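Side-chain contacts in Tat (Twin-arginine translocation) pathway signal sequence containing protein (PDB 5IMU), which is of unknown function, a mycobacterial protein with a predicted Tat export signal, represented here by a C-terminal fragment that pairs an alpha/beta/alpha sandwich with a helix bundle: residues T48-A51 against I55-H58; P126-A131 against A193-L198; E28-W33 against A169-V174; D136-I141 against W189-A194. All coordinates share one frame; numbering follows the deposited sequence.

The four contacts run from the interface of the two parts of the chain into its helix bundle. Contact 1 lies about 4 Å from the chain centre, in the loop between strands 44-48 and 65-67, and contact 3 lies about 8 Å away, centre to centre. Along the chain, the two segments of contact 1 fall between those of contact 3, which ties the DUF5632 region to helix 157-177 of the DUF5631 region. Contacts 2 and 4, with centres about 9 Å apart, share helix 183-199 and bring helix 124-133 and the start of helix 140-151 onto it. Trp189 of that helix packs on Pro56 and Pro57 of the 55-58 segment, joining the two family regions directly.

Contact 1 (T48-A51 against I55-H58)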
loop_
_atom_site.group_PDB
_atom_site.type_symbol
_atom_site.label_atom_id
_atom_site.label_comp_id
_atom_site.label_asym_id
_atom_site.label_seq_id
_atom_site.Cartn_x
_atom_site.Cartn_y
_atom_site.Cartn_z
ATOM N N THR A 48 7.067 -1.945 2.436
ATOM C CA THR A 48 7.678 -2.494 1.237
ATOM C C THR A 48 8.375 -1.345 0.521
ATOM O O THR A 48 8.043 -0.175 0.726
ATOM C CB THR A 48 6.652 -3.156 0.303
ATOM O OG1 THR A 48 7.304 -3.575 -0.905
ATOM C CG2 THR A 48 5.540 -2.177 -0.047
ATOM N N ASP A 49 9.358 -1.677 -0.314
ATOM C CA ASP A 49 10.085 -0.656 -1.058
ATOM C C ASP A 49 9.494 -0.411 -2.443
ATOM O O ASP A 49 10.155 0.203 -3.290
ATOM C CB ASP A 49 11.568 -1.024 -1.162
ATOM C CG ASP A 49 11.810 -2.310 -1.935
ATOM O OD1 ASP A 49 10.837 -3.028 -2.252
ATOM O OD2 ASP A 49 12.988 -2.606 -2.227
ATOM N N LEU A 50 8.264 -0.872 -2.682
ATOM C CA LEU A 50 7.621 -0.665 -3.977
ATOM C C LEU A 50 7.516 0.818 -4.315
ATOM O O LEU A 50 7.796 1.226 -5.448
ATOM C CB LEU A 50 6.237 -1.316 -3.979
ATOM C CG LEU A 50 5.373 -1.188 -5.238
ATOM C CD1 LEU A 50 6.017 -1.887 -6.429
ATOM C CD2 LEU A 50 3.973 -1.734 -4.984
ATOM N N ALA A 51 7.126 1.645 -3.342
ATOM C CA ALA A 51 6.959 3.072 -3.590
ATOM C C ALA A 51 6.996 3.894 -2.306
ATOM O O ALA A 51 5.998 4.521 -1.939
ATOM C CB ALA A 51 5.648 3.330 -4.337
ATOM N N ILE A 55 1.425 0.848 0.440
ATOM C CA ILE A 55 1.041 -0.563 0.442
ATOM C C ILE A 55 -0.002 -0.766 -0.642
ATOM O O ILE A 55 -1.048 -0.098 -0.624
ATOM C CB ILE A 55 0.509 -1.010 1.815
ATOM C CG1 ILE A 55 1.479 -0.615 2.933
ATOM C CG2 ILE A 55 0.277 -2.515 1.826
ATOM C CD1 ILE A 55 2.891 -1.128 2.740
ATOM N N PRO A 56 0.215 -1.668 -1.605
ATOM C CA PRO A 56 -0.721 -1.800 -2.717
ATOM C C PRO A 56 -2.070 -2.337 -2.243
ATOM O O PRO A 56 -2.144 -3.024 -1.212
ATOM C CB PRO A 56 -0.021 -2.787 -3.664
ATOM C CG PRO A 56 0.917 -3.553 -2.784
ATOM C CD PRO A 56 1.377 -2.568 -1.749
ATOM N N PRO A 57 -3.147 -2.053 -2.979
ATOM C CA PRO A 57 -4.489 -2.375 -2.457
ATOM C C PRO A 57 -4.788 -3.862 -2.366
ATOM O O PRO A 57 -5.633 -4.254 -1.551
ATOM C CB PRO A 57 -5.434 -1.680 -3.453
ATOM C CG PRO A 57 -4.578 -0.746 -4.250
ATOM C CD PRO A 57 -3.209 -1.347 -4.267
ATOM N N HIS A 58 -4.141 -4.705 -3.168
ATOM C CA HIS A 58 -4.502 -6.117 -3.170
ATOM C C HIS A 58 -3.878 -6.893 -2.017
ATOM O O HIS A 58 -4.105 -8.104 -1.914
ATOM C CB HIS A 58 -4.127 -6.766 -4.508
ATOM C CG HIS A 58 -2.652 -6.871 -4.746
ATOM N ND1 HIS A 58 -1.848 -5.768 -4.943
ATOM C CD2 HIS A 58 -1.840 -7.951 -4.838
ATOM C CE1 HIS A 58 -0.602 -6.164 -5.133
ATOM N NE2 HIS A 58 -0.569 -7.483 -5.075
#
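Thr48 and Ile55 meet through methyl groups in the connection between strands 44-48 and 65-67 of the mixed sheet in the alpha/beta/alpha sandwich. The chain folds back here, and two small apolar pairs line the return. In the first, CG2 of Thr48 lies 4.0 Å from CD1 of Ile55. The CA-CB bond of Ile55 points away from the 48-51 segment; CG1 beside the backbone N (chi1 -51°) and a further bend at chi2 bring the terminal methyl back to it. Threonine suits its place because its two branches do different work: the methyl joins the apolar contact, while OG1 bonds to the carbonyl of Ser32 and accepts a weak bond from the N-H of Leu50. Trp33 of the neighbouring strand packs on both Thr48 and Ile55, so this end is tightly enclosed. The second pair is slightly wider, with CD2 of Leu50 set against the pyrrolidine ring of Pro56. That leucine also packs on Val174 and Leu175 of helix 157-177, and the proline on Trp189, so the pair borders the helix bundle. The more open side is that of the partly exposed Asp49, Pro57 and His58, which turn to other partners, Asp49 to the hydroxyl of Tyr178. The proline ring restrains phi and offers an apolar surface to the leucine, whose CD2 in Leu50 stands 4.2 Å from CG of Pro56.

Contact 2 (P126-A131 against A193-L198)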
loop_
_atom_site.group_PDB
_atom_site.type_symbol
_atom_site.label_atom_id
_atom_site.label_comp_id
_atom_site.label_asym_id
_atom_site.label_seq_id
_atom_site.Cartn_x
_atom_site.Cartn_y
_atom_site.Cartn_z
ATOM N N PRO A 126 -11.756 18.174 -5.945
ATOM C CA PRO A 126 -11.018 18.908 -6.986
ATOM C C PRO A 126 -9.590 18.431 -7.170
ATOM O O PRO A 126 -9.084 18.442 -8.299
ATOM C CB PRO A 126 -11.068 20.359 -6.486
ATOM C CG PRO A 126 -12.326 20.429 -5.691
ATOM C CD PRO A 126 -12.459 19.085 -5.021
ATOM N N THR A 127 -8.924 18.011 -6.091
ATOM C CA THR A 127 -7.554 17.518 -6.207
ATOM C C THR A 127 -7.491 16.269 -7.081
ATOM O O THR A 127 -6.600 16.143 -7.931
ATOM C CB THR A 127 -6.983 17.225 -4.817
ATOM O OG1 THR A 127 -6.912 18.440 -4.057
ATOM C CG2 THR A 127 -5.592 16.619 -4.919
ATOM N N LEU A 128 -8.426 15.336 -6.886
ATOM C CA LEU A 128 -8.431 14.117 -7.689
ATOM C C LEU A 128 -8.732 14.423 -9.151
ATOM O O LEU A 128 -8.099 13.860 -10.052
ATOM C CB LEU A 128 -9.445 13.117 -7.122
ATOM C CG LEU A 128 -9.525 11.687 -7.677
ATOM C CD1 LEU A 128 -10.146 10.771 -6.634
ATOM C CD2 LEU A 128 -10.326 11.602 -8.975
ATOM N N VAL A 129 -9.699 15.306 -9.405
ATOM C CA VAL A 129 -10.077 15.622 -10.780
ATOM C C VAL A 129 -8.924 16.307 -11.506
ATOM O O VAL A 129 -8.674 16.046 -12.690
ATOM C CB VAL A 129 -11.355 16.480 -10.794
ATOM C CG1 VAL A 129 -11.680 16.940 -12.209
ATOM C CG2 VAL A 129 -12.516 15.695 -10.207
ATOM N N GLU A 130 -8.202 17.191 -10.809
ATOM C CA GLU A 130 -7.028 17.824 -11.404
ATOM C C GLU A 130 -5.947 16.799 -11.713
ATOM O O GLU A 130 -5.320 16.847 -12.778
ATOM C CB GLU A 130 -6.478 18.909 -10.474
ATOM C CG GLU A 130 -6.932 20.323 -10.809
ATOM C CD GLU A 130 -6.547 20.740 -12.214
ATOM O OE1 GLU A 130 -7.446 20.836 -13.076
ATOM O OE2 GLU A 130 -5.342 20.962 -12.458
ATOM N N ALA A 131 -5.713 15.861 -10.791
ATOM C CA ALA A 131 -4.698 14.838 -11.019
ATOM C C ALA A 131 -5.024 14.004 -12.250
ATOM O O ALA A 131 -4.133 13.679 -13.044
ATOM C CB ALA A 131 -4.561 13.946 -9.786
ATOM N N ALA A 193 -6.647 3.292 -7.955
ATOM C CA ALA A 193 -7.059 2.722 -6.676
ATOM C C ALA A 193 -7.925 3.700 -5.893
ATOM O O ALA A 193 -8.868 3.293 -5.204
ATOM C CB ALA A 193 -5.832 2.320 -5.857
ATOM N N ALA A 194 -7.619 4.996 -5.986
ATOM C CA ALA A 194 -8.433 5.995 -5.304
ATOM C C ALA A 194 -9.840 6.046 -5.885
ATOM O O ALA A 194 -10.822 6.169 -5.143
ATOM C CB ALA A 194 -7.764 7.368 -5.392
ATOM N N ILE A 195 -9.959 5.943 -7.212
ATOM C CA ILE A 195 -11.273 5.967 -7.847
ATOM C C ILE A 195 -12.102 4.764 -7.413
ATOM O O ILE A 195 -13.296 4.892 -7.115
ATOM C CB ILE A 195 -11.128 6.033 -9.379
ATOM C CG1 ILE A 195 -10.453 7.343 -9.794
ATOM C CG2 ILE A 195 -12.485 5.907 -10.052
ATOM C CD1 ILE A 195 -10.101 7.404 -11.265
ATOM N N GLU A 196 -11.487 3.578 -7.359
ATOM C CA GLU A 196 -12.245 2.388 -6.978
ATOM C C GLU A 196 -12.719 2.468 -5.534
ATOM O O GLU A 196 -13.871 2.136 -5.234
ATOM C CB GLU A 196 -11.420 1.119 -7.189
ATOM C CG GLU A 196 -12.160 -0.138 -6.723
ATOM C CD GLU A 196 -11.464 -1.430 -7.109
ATOM O OE1 GLU A 196 -11.588 -1.850 -8.279
ATOM O OE2 GLU A 196 -10.800 -2.034 -6.242
ATOM N N ALA A 197 -11.843 2.892 -4.621
ATOM C CA ALA A 197 -12.261 3.065 -3.233
ATOM C C ALA A 197 -13.390 4.081 -3.123
ATOM O O ALA A 197 -14.284 3.942 -2.281
ATOM C CB ALA A 197 -11.070 3.489 -2.375
ATOM N N LEU A 198 -13.366 5.107 -3.976
ATOM C CA LEU A 198 -14.407 6.129 -3.951
ATOM C C LEU A 198 -15.763 5.545 -4.334
ATOM O O LEU A 198 -16.759 5.744 -3.629
ATOM C CB LEU A 198 -14.016 7.276 -4.886
ATOM C CG LEU A 198 -14.483 8.698 -4.565
ATOM C CD1 LEU A 198 -14.268 9.029 -3.099
ATOM C CD2 LEU A 198 -13.741 9.691 -5.447
#
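Leu128 reaches across to Leu198 with its CG opposite the backbone N (chi1 -172°), and the second torsion, at 157°, spreads its two methyls over different residues of helix 183-199. The two leucines approach tip to tip: CD1 of Leu128 lies 3.9 Å from CD2 of Leu198. CD1 of Leu128 also sits 4.3 Å from CB of Ala194, one turn earlier on the facing helix. On the other branch, CD2 of Leu128 lies 4.3 Å from CG1 of Ile195. One leucine therefore touches a patch made of three residues, two of them four apart and hence on one side of their helix. This is helix-helix packing inside the alpha-helical bundle of the DUF5631 region, between helices 124-133 and 183-199. The axes of the two short segments pass 11.9 Å apart and cross obliquely in a broadly antiparallel sense, with 138° between their N-to-C directions. At that spacing the backbones are well separated, and a long, branched side chain such as Leu128 is suited to spanning the distance, while the short Ala194 offers a low surface for it to approach. No hydrogen bond crosses, and all four side chains are buried and apolar. Helix 140-151 packs against the same patch, Ile145 touching Ile195 and both Ala149 and Val150 touching Leu198, while Leu163 of helix 157-177 also packs on Ile195.

Contact 3 (E28-W33 against A169-V174)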
loop_
_atom_site.group_PDB
_atom_site.type_symbol
_atom_site.label_atom_id
_atom_site.label_comp_id
_atom_site.label_asym_id
_atom_site.label_seq_id
_atom_site.Cartn_x
_atom_site.Cartn_y
_atom_site.Cartn_z
ATOM N N GLU A 28 1.687 -11.207 -1.689
ATOM C CA GLU A 28 2.433 -10.614 -2.799
ATOM C C GLU A 28 3.921 -10.872 -2.602
ATOM O O GLU A 28 4.653 -10.031 -2.063
ATOM C CB GLU A 28 2.151 -9.116 -2.923
ATOM C CG GLU A 28 2.812 -8.508 -4.142
ATOM C CD GLU A 28 2.540 -9.330 -5.389
ATOM O OE1 GLU A 28 1.413 -9.239 -5.916
ATOM O OE2 GLU A 28 3.441 -10.078 -5.829
ATOM N N PRO A 29 4.411 -12.036 -3.043
ATOM C CA PRO A 29 5.817 -12.394 -2.798
ATOM C C PRO A 29 6.806 -11.779 -3.774
ATOM O O PRO A 29 8.019 -11.910 -3.559
ATOM C CB PRO A 29 5.806 -13.922 -2.921
ATOM C CG PRO A 29 4.704 -14.197 -3.902
ATOM C CD PRO A 29 3.654 -13.135 -3.668
ATOM N N ARG A 30 6.337 -11.115 -4.827
ATOM C CA ARG A 30 7.227 -10.592 -5.854
ATOM C C ARG A 30 7.937 -9.309 -5.442
ATOM O O ARG A 30 8.788 -8.826 -6.198
ATOM C CB ARG A 30 6.441 -10.363 -7.150
ATOM C CG ARG A 30 5.851 -11.639 -7.740
ATOM C CD ARG A 30 4.971 -11.349 -8.950
ATOM N NE ARG A 30 3.677 -10.791 -8.568
ATOM C CZ ARG A 30 2.734 -10.429 -9.433
ATOM N NH1 ARG A 30 2.942 -10.562 -10.737
ATOM N NH2 ARG A 30 1.585 -9.933 -8.996
ATOM N N ILE A 31 7.625 -8.749 -4.272
ATOM C CA ILE A 31 8.272 -7.538 -3.783
ATOM C C ILE A 31 8.796 -7.794 -2.376
ATOM O O ILE A 31 8.362 -8.717 -1.684
ATOM C CB ILE A 31 7.323 -6.322 -3.790
ATOM C CG1 ILE A 31 6.183 -6.530 -2.794
ATOM C CG2 ILE A 31 6.778 -6.080 -5.190
ATOM C CD1 ILE A 31 5.132 -5.434 -2.841
ATOM N N SER A 32 9.739 -6.952 -1.955
ATOM C CA SER A 32 10.378 -7.117 -0.655
ATOM C C SER A 32 9.563 -6.443 0.441
ATOM O O SER A 32 8.972 -5.379 0.231
ATOM C CB SER A 32 11.796 -6.541 -0.677
ATOM O OG SER A 32 12.639 -7.308 -1.516
ATOM N N TRP A 33 9.536 -7.073 1.616
ATOM C CA TRP A 33 8.797 -6.580 2.769
ATOM C C TRP A 33 9.696 -6.573 3.997
ATOM O O TRP A 33 10.677 -7.317 4.071
ATOM C CB TRP A 33 7.567 -7.450 3.078
ATOM C CG TRP A 33 6.537 -7.533 1.989
ATOM C CD1 TRP A 33 6.479 -8.456 0.984
ATOM C CD2 TRP A 33 5.393 -6.687 1.822
ATOM N NE1 TRP A 33 5.380 -8.226 0.191
ATOM C CE2 TRP A 33 4.696 -7.146 0.687
ATOM C CE3 TRP A 33 4.894 -5.582 2.520
ATOM C CZ2 TRP A 33 3.528 -6.537 0.231
ATOM C CZ3 TRP A 33 3.733 -4.979 2.065
ATOM C CH2 TRP A 33 3.064 -5.458 0.933
ATOM N N ALA A 169 -4.308 -4.757 -14.334
ATOM C CA ALA A 169 -3.317 -4.731 -15.405
ATOM C C ALA A 169 -2.095 -3.899 -15.023
ATOM O O ALA A 169 -0.958 -4.315 -15.269
ATOM C CB ALA A 169 -3.953 -4.201 -16.689
ATOM N N VAL A 170 -2.300 -2.717 -14.432
ATOM C CA VAL A 170 -1.145 -1.916 -14.039
ATOM C C VAL A 170 -0.422 -2.566 -12.866
ATOM O O VAL A 170 0.806 -2.459 -12.749
ATOM C CB VAL A 170 -1.552 -0.463 -13.722
ATOM C CG1 VAL A 170 -2.497 -0.404 -12.532
ATOM C CG2 VAL A 170 -0.315 0.383 -13.459
ATOM N N LYS A 171 -1.158 -3.258 -11.991
ATOM C CA LYS A 171 -0.515 -4.034 -10.935
ATOM C C LYS A 171 0.472 -5.032 -11.523
ATOM O O LYS A 171 1.617 -5.136 -11.069
ATOM C CB LYS A 171 -1.565 -4.761 -10.094
ATOM C CG LYS A 171 -0.984 -5.874 -9.220
ATOM C CD LYS A 171 -2.035 -6.487 -8.299
ATOM C CE LYS A 171 -3.052 -7.328 -9.060
ATOM N NZ LYS A 171 -2.614 -8.747 -9.203
ATOM N N GLU A 172 0.040 -5.772 -12.545
ATOM C CA GLU A 172 0.908 -6.775 -13.152
ATOM C C GLU A 172 2.036 -6.129 -13.947
ATOM O O GLU A 172 3.164 -6.635 -13.952
ATOM C CB GLU A 172 0.082 -7.709 -14.035
ATOM C CG GLU A 172 -0.849 -8.598 -13.236
ATOM C CD GLU A 172 -0.096 -9.433 -12.219
ATOM O OE1 GLU A 172 0.708 -10.292 -12.637
ATOM O OE2 GLU A 172 -0.283 -9.218 -11.002
ATOM N N SER A 173 1.753 -5.019 -14.630
ATOM C CA SER A 173 2.810 -4.296 -15.330
ATOM C C SER A 173 3.902 -3.856 -14.363
ATOM O O SER A 173 5.096 -4.050 -14.622
ATOM C CB SER A 173 2.224 -3.089 -16.062
ATOM O OG SER A 173 3.239 -2.348 -16.720
ATOM N N VAL A 174 3.508 -3.283 -13.226
ATOM C CA VAL A 174 4.482 -2.749 -12.279
ATOM C C VAL A 174 5.258 -3.876 -11.611
ATOM O O VAL A 174 6.492 -3.843 -11.537
ATOM C CB VAL A 174 3.780 -1.857 -11.240
ATOM C CG1 VAL A 174 4.677 -1.640 -10.032
ATOM C CG2 VAL A 174 3.400 -0.528 -11.860
#
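Arg30 is held by two glutamates at once, its guanidinium lying between Glu172 on the facing helix and Glu28 of its own turn. Toward the helix it bonds end-on: NH1 of Arg30 donates to OE1 of Glu172 at 2.9 Å, and NH2 to OE2 of Glu172 at 2.8 Å with a nearly straight N-H...O angle of 173°. Both oxygens are met on their syn sides, and the guanidinium and carboxylate planes differ by only 25°. The grip on Glu28 is side-on, with NE of Arg30 to OE2 of Glu28 at 2.8 Å and a longer bond from NH2 to OE1. Arg30 bends at chi3 (-75°), turning its planar group so that both acids lie along its edge. Residues 28-31 form a type I beta turn between helix 6-27 and strand 33-37, and this salt-bridge network ties that turn in the DUF5632 region to helix 157-177 in the DUF5631 region. NZ of Lys171 lies 3.0 Å from OE2 of Glu172, approaching on its anti side but out of the carboxylate plane. That oxygen thus accepts from both Lys171 and Arg30, and the two positive charges probably stabilise the carboxylate. Arginine suits the site because its several N-H groups can serve two acids in different directions. Behind it, OE2 of Glu28 also accepts the backbone N-H of Arg30 through its anti lone pair, while OE1 of Glu28 bonds to NE2 of His58.

Contact 4 (D136-I141 against W189-A194); sequences DSLPRI and WMLLAA
Leu138 and Leu191 meet through one methyl each, CD2 of Leu138 lying 3.8 Å from CD1 of Leu191, with the two side chains crossing at about a right angle. Beside them CD2 of Leu192 comes up against the CG-CD edge of the Pro139 ring, 4.1 Å from CG of Pro139 and just as close to the ring's CD. The contact rests on these apolar pairs, with no hydrogen bonding between the two segments. Leu192 keeps its CG opposite the carbonyl carbon, and this torsion carries the CD2 methyl to the proline ring. Leu138, with chi1 at -108°, departs from the usual staggered values and is probably turned to fit its neighbours. In the next shell, Val132 of helix 124-133 packs on Leu138 and Ala131 on Leu191, while Tyr213 of helix 203-216 also touches Leu191. Ile167 of helix 157-177 lies against Leu192. Just before Leu138 in the loop, the hydroxyl of Ser137 is hydrogen-bonded to OD2 of Asp188, tying the loop to the helix just before the packed leucines. Pro139 stands at the N-cap of helix 140-151, a place that suits proline since its missing N-H costs no helical bond. The contact thus joins the loop between helices 124-133 and 140-151 to helix 183-199, a loop-on-helix packing within the DUF5631 helix bundle.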
loop_
_atom_site.group_PDB
_atom_site.type_symbol
_atom_site.label_atom_id
_atom_site.label_comp_id
_atom_site.label_asym_id
_atom_site.label_seq_id
_atom_site.Cartn_x
_atom_site.Cartn_y
_atom_site.Cartn_z
ATOM N N ASP A 136 -1.422 12.009 -18.611
ATOM C CA ASP A 136 -1.694 11.567 -19.976
ATOM C C ASP A 136 -1.813 10.049 -20.080
ATOM O O ASP A 136 -2.461 9.545 -21.004
ATOM C CB ASP A 136 -0.594 12.071 -20.915
ATOM C CG ASP A 136 -1.019 12.065 -22.373
ATOM O OD1 ASP A 136 -2.150 12.505 -22.666
ATOM O OD2 ASP A 136 -0.225 11.614 -23.229
ATOM N N SER A 137 -1.209 9.307 -19.153
ATOM C CA SER A 137 -1.077 7.861 -19.285
ATOM C C SER A 137 -2.285 7.080 -18.775
ATOM O O SER A 137 -2.312 5.853 -18.923
ATOM C CB SER A 137 0.184 7.390 -18.553
ATOM O OG SER A 137 0.174 7.821 -17.201
ATOM N N LEU A 138 -3.280 7.749 -18.197
ATOM C CA LEU A 138 -4.422 7.054 -17.620
ATOM C C LEU A 138 -5.285 6.419 -18.712
ATOM O O LEU A 138 -5.343 6.918 -19.839
ATOM C CB LEU A 138 -5.274 8.023 -16.802
ATOM C CG LEU A 138 -5.308 7.973 -15.270
ATOM C CD1 LEU A 138 -4.150 7.184 -14.678
ATOM C CD2 LEU A 138 -5.342 9.389 -14.708
ATOM N N PRO A 139 -5.971 5.319 -18.403
ATOM C CA PRO A 139 -6.901 4.733 -19.374
ATOM C C PRO A 139 -8.190 5.536 -19.462
ATOM O O PRO A 139 -8.488 6.384 -18.617
ATOM C CB PRO A 139 -7.158 3.329 -18.816
ATOM C CG PRO A 139 -6.989 3.491 -17.344
ATOM C CD PRO A 139 -5.885 4.513 -17.171
ATOM N N ARG A 140 -8.968 5.240 -20.508
ATOM C CA ARG A 140 -10.182 6.008 -20.775
ATOM C C ARG A 140 -11.164 5.938 -19.609
ATOM O O ARG A 140 -11.870 6.913 -19.325
ATOM C CB ARG A 140 -10.840 5.515 -22.068
ATOM C CG ARG A 140 -12.206 6.132 -22.354
ATOM C CD ARG A 140 -12.766 5.681 -23.700
ATOM N NE ARG A 140 -12.105 6.347 -24.821
ATOM C CZ ARG A 140 -12.261 6.000 -26.095
ATOM N NH1 ARG A 140 -13.047 4.983 -26.417
ATOM N NH2 ARG A 140 -11.621 6.665 -27.050
ATOM N N ILE A 141 -11.218 4.797 -18.912
ATOM C CA ILE A 141 -12.181 4.644 -17.825
ATOM C C ILE A 141 -11.933 5.672 -16.728
ATOM O O ILE A 141 -12.879 6.156 -16.096
ATOM C CB ILE A 141 -12.149 3.204 -17.272
ATOM C CG1 ILE A 141 -13.247 3.015 -16.227
ATOM C CG2 ILE A 141 -10.785 2.872 -16.671
ATOM C CD1 ILE A 141 -14.647 3.151 -16.779
ATOM N N TRP A 189 -1.409 3.526 -10.925
ATOM C CA TRP A 189 -1.989 2.530 -10.029
ATOM C C TRP A 189 -2.661 3.193 -8.830
ATOM O O TRP A 189 -3.776 2.826 -8.443
ATOM C CB TRP A 189 -0.884 1.566 -9.583
ATOM C CG TRP A 189 -1.320 0.312 -8.881
ATOM C CD1 TRP A 189 -2.593 -0.064 -8.558
ATOM C CD2 TRP A 189 -0.461 -0.733 -8.412
ATOM N NE1 TRP A 189 -2.576 -1.282 -7.917
ATOM C CE2 TRP A 189 -1.279 -1.713 -7.816
ATOM C CE3 TRP A 189 0.923 -0.935 -8.441
ATOM C CZ2 TRP A 189 -0.757 -2.877 -7.251
ATOM C CZ3 TRP A 189 1.437 -2.090 -7.882
ATOM C CH2 TRP A 189 0.599 -3.046 -7.296
ATOM N N MET A 190 -1.997 4.196 -8.245
ATOM C CA MET A 190 -2.545 4.872 -7.072
ATOM C C MET A 190 -3.816 5.645 -7.410
ATOM O O MET A 190 -4.797 5.595 -6.658
ATOM C CB MET A 190 -1.498 5.811 -6.473
ATOM C CG MET A 190 -0.307 5.107 -5.839
ATOM S SD MET A 190 1.042 6.247 -5.477
ATOM C CE MET A 190 2.150 5.184 -4.557
ATOM N N LEU A 191 -3.815 6.377 -8.530
ATOM C CA LEU A 191 -4.995 7.151 -8.906
ATOM C C LEU A 191 -6.183 6.244 -9.208
ATOM O O LEU A 191 -7.314 6.538 -8.805
ATOM C CB LEU A 191 -4.689 8.037 -10.113
ATOM C CG LEU A 191 -4.197 9.463 -9.856
ATOM C CD1 LEU A 191 -4.072 10.221 -11.173
ATOM C CD2 LEU A 191 -5.113 10.203 -8.891
ATOM N N LEU A 192 -5.949 5.144 -9.925
ATOM C CA LEU A 192 -7.032 4.203 -10.190
ATOM C C LEU A 192 -7.549 3.582 -8.898
ATOM O O LEU A 192 -8.759 3.365 -8.746
ATOM C CB LEU A 192 -6.559 3.118 -11.156
ATOM C CG LEU A 192 -6.088 3.582 -12.536
ATOM C CD1 LEU A 192 -5.454 2.430 -13.305
ATOM C CD2 LEU A 192 -7.237 4.190 -13.329
ATOM N N ALA A 193 -6.647 3.292 -7.955
ATOM C CA ALA A 193 -7.059 2.722 -6.676
ATOM C C ALA A 193 -7.925 3.700 -5.893
ATOM O O ALA A 193 -8.868 3.293 -5.204
ATOM C CB ALA A 193 -5.832 2.320 -5.857
ATOM N N ALA A 194 -7.619 4.996 -5.986
ATOM C CA ALA A 194 -8.433 5.995 -5.304
ATOM C C ALA A 194 -9.840 6.046 -5.885
ATOM O O ALA A 194 -10.822 6.169 -5.143
ATOM C CB ALA A 194 -7.764 7.368 -5.392
#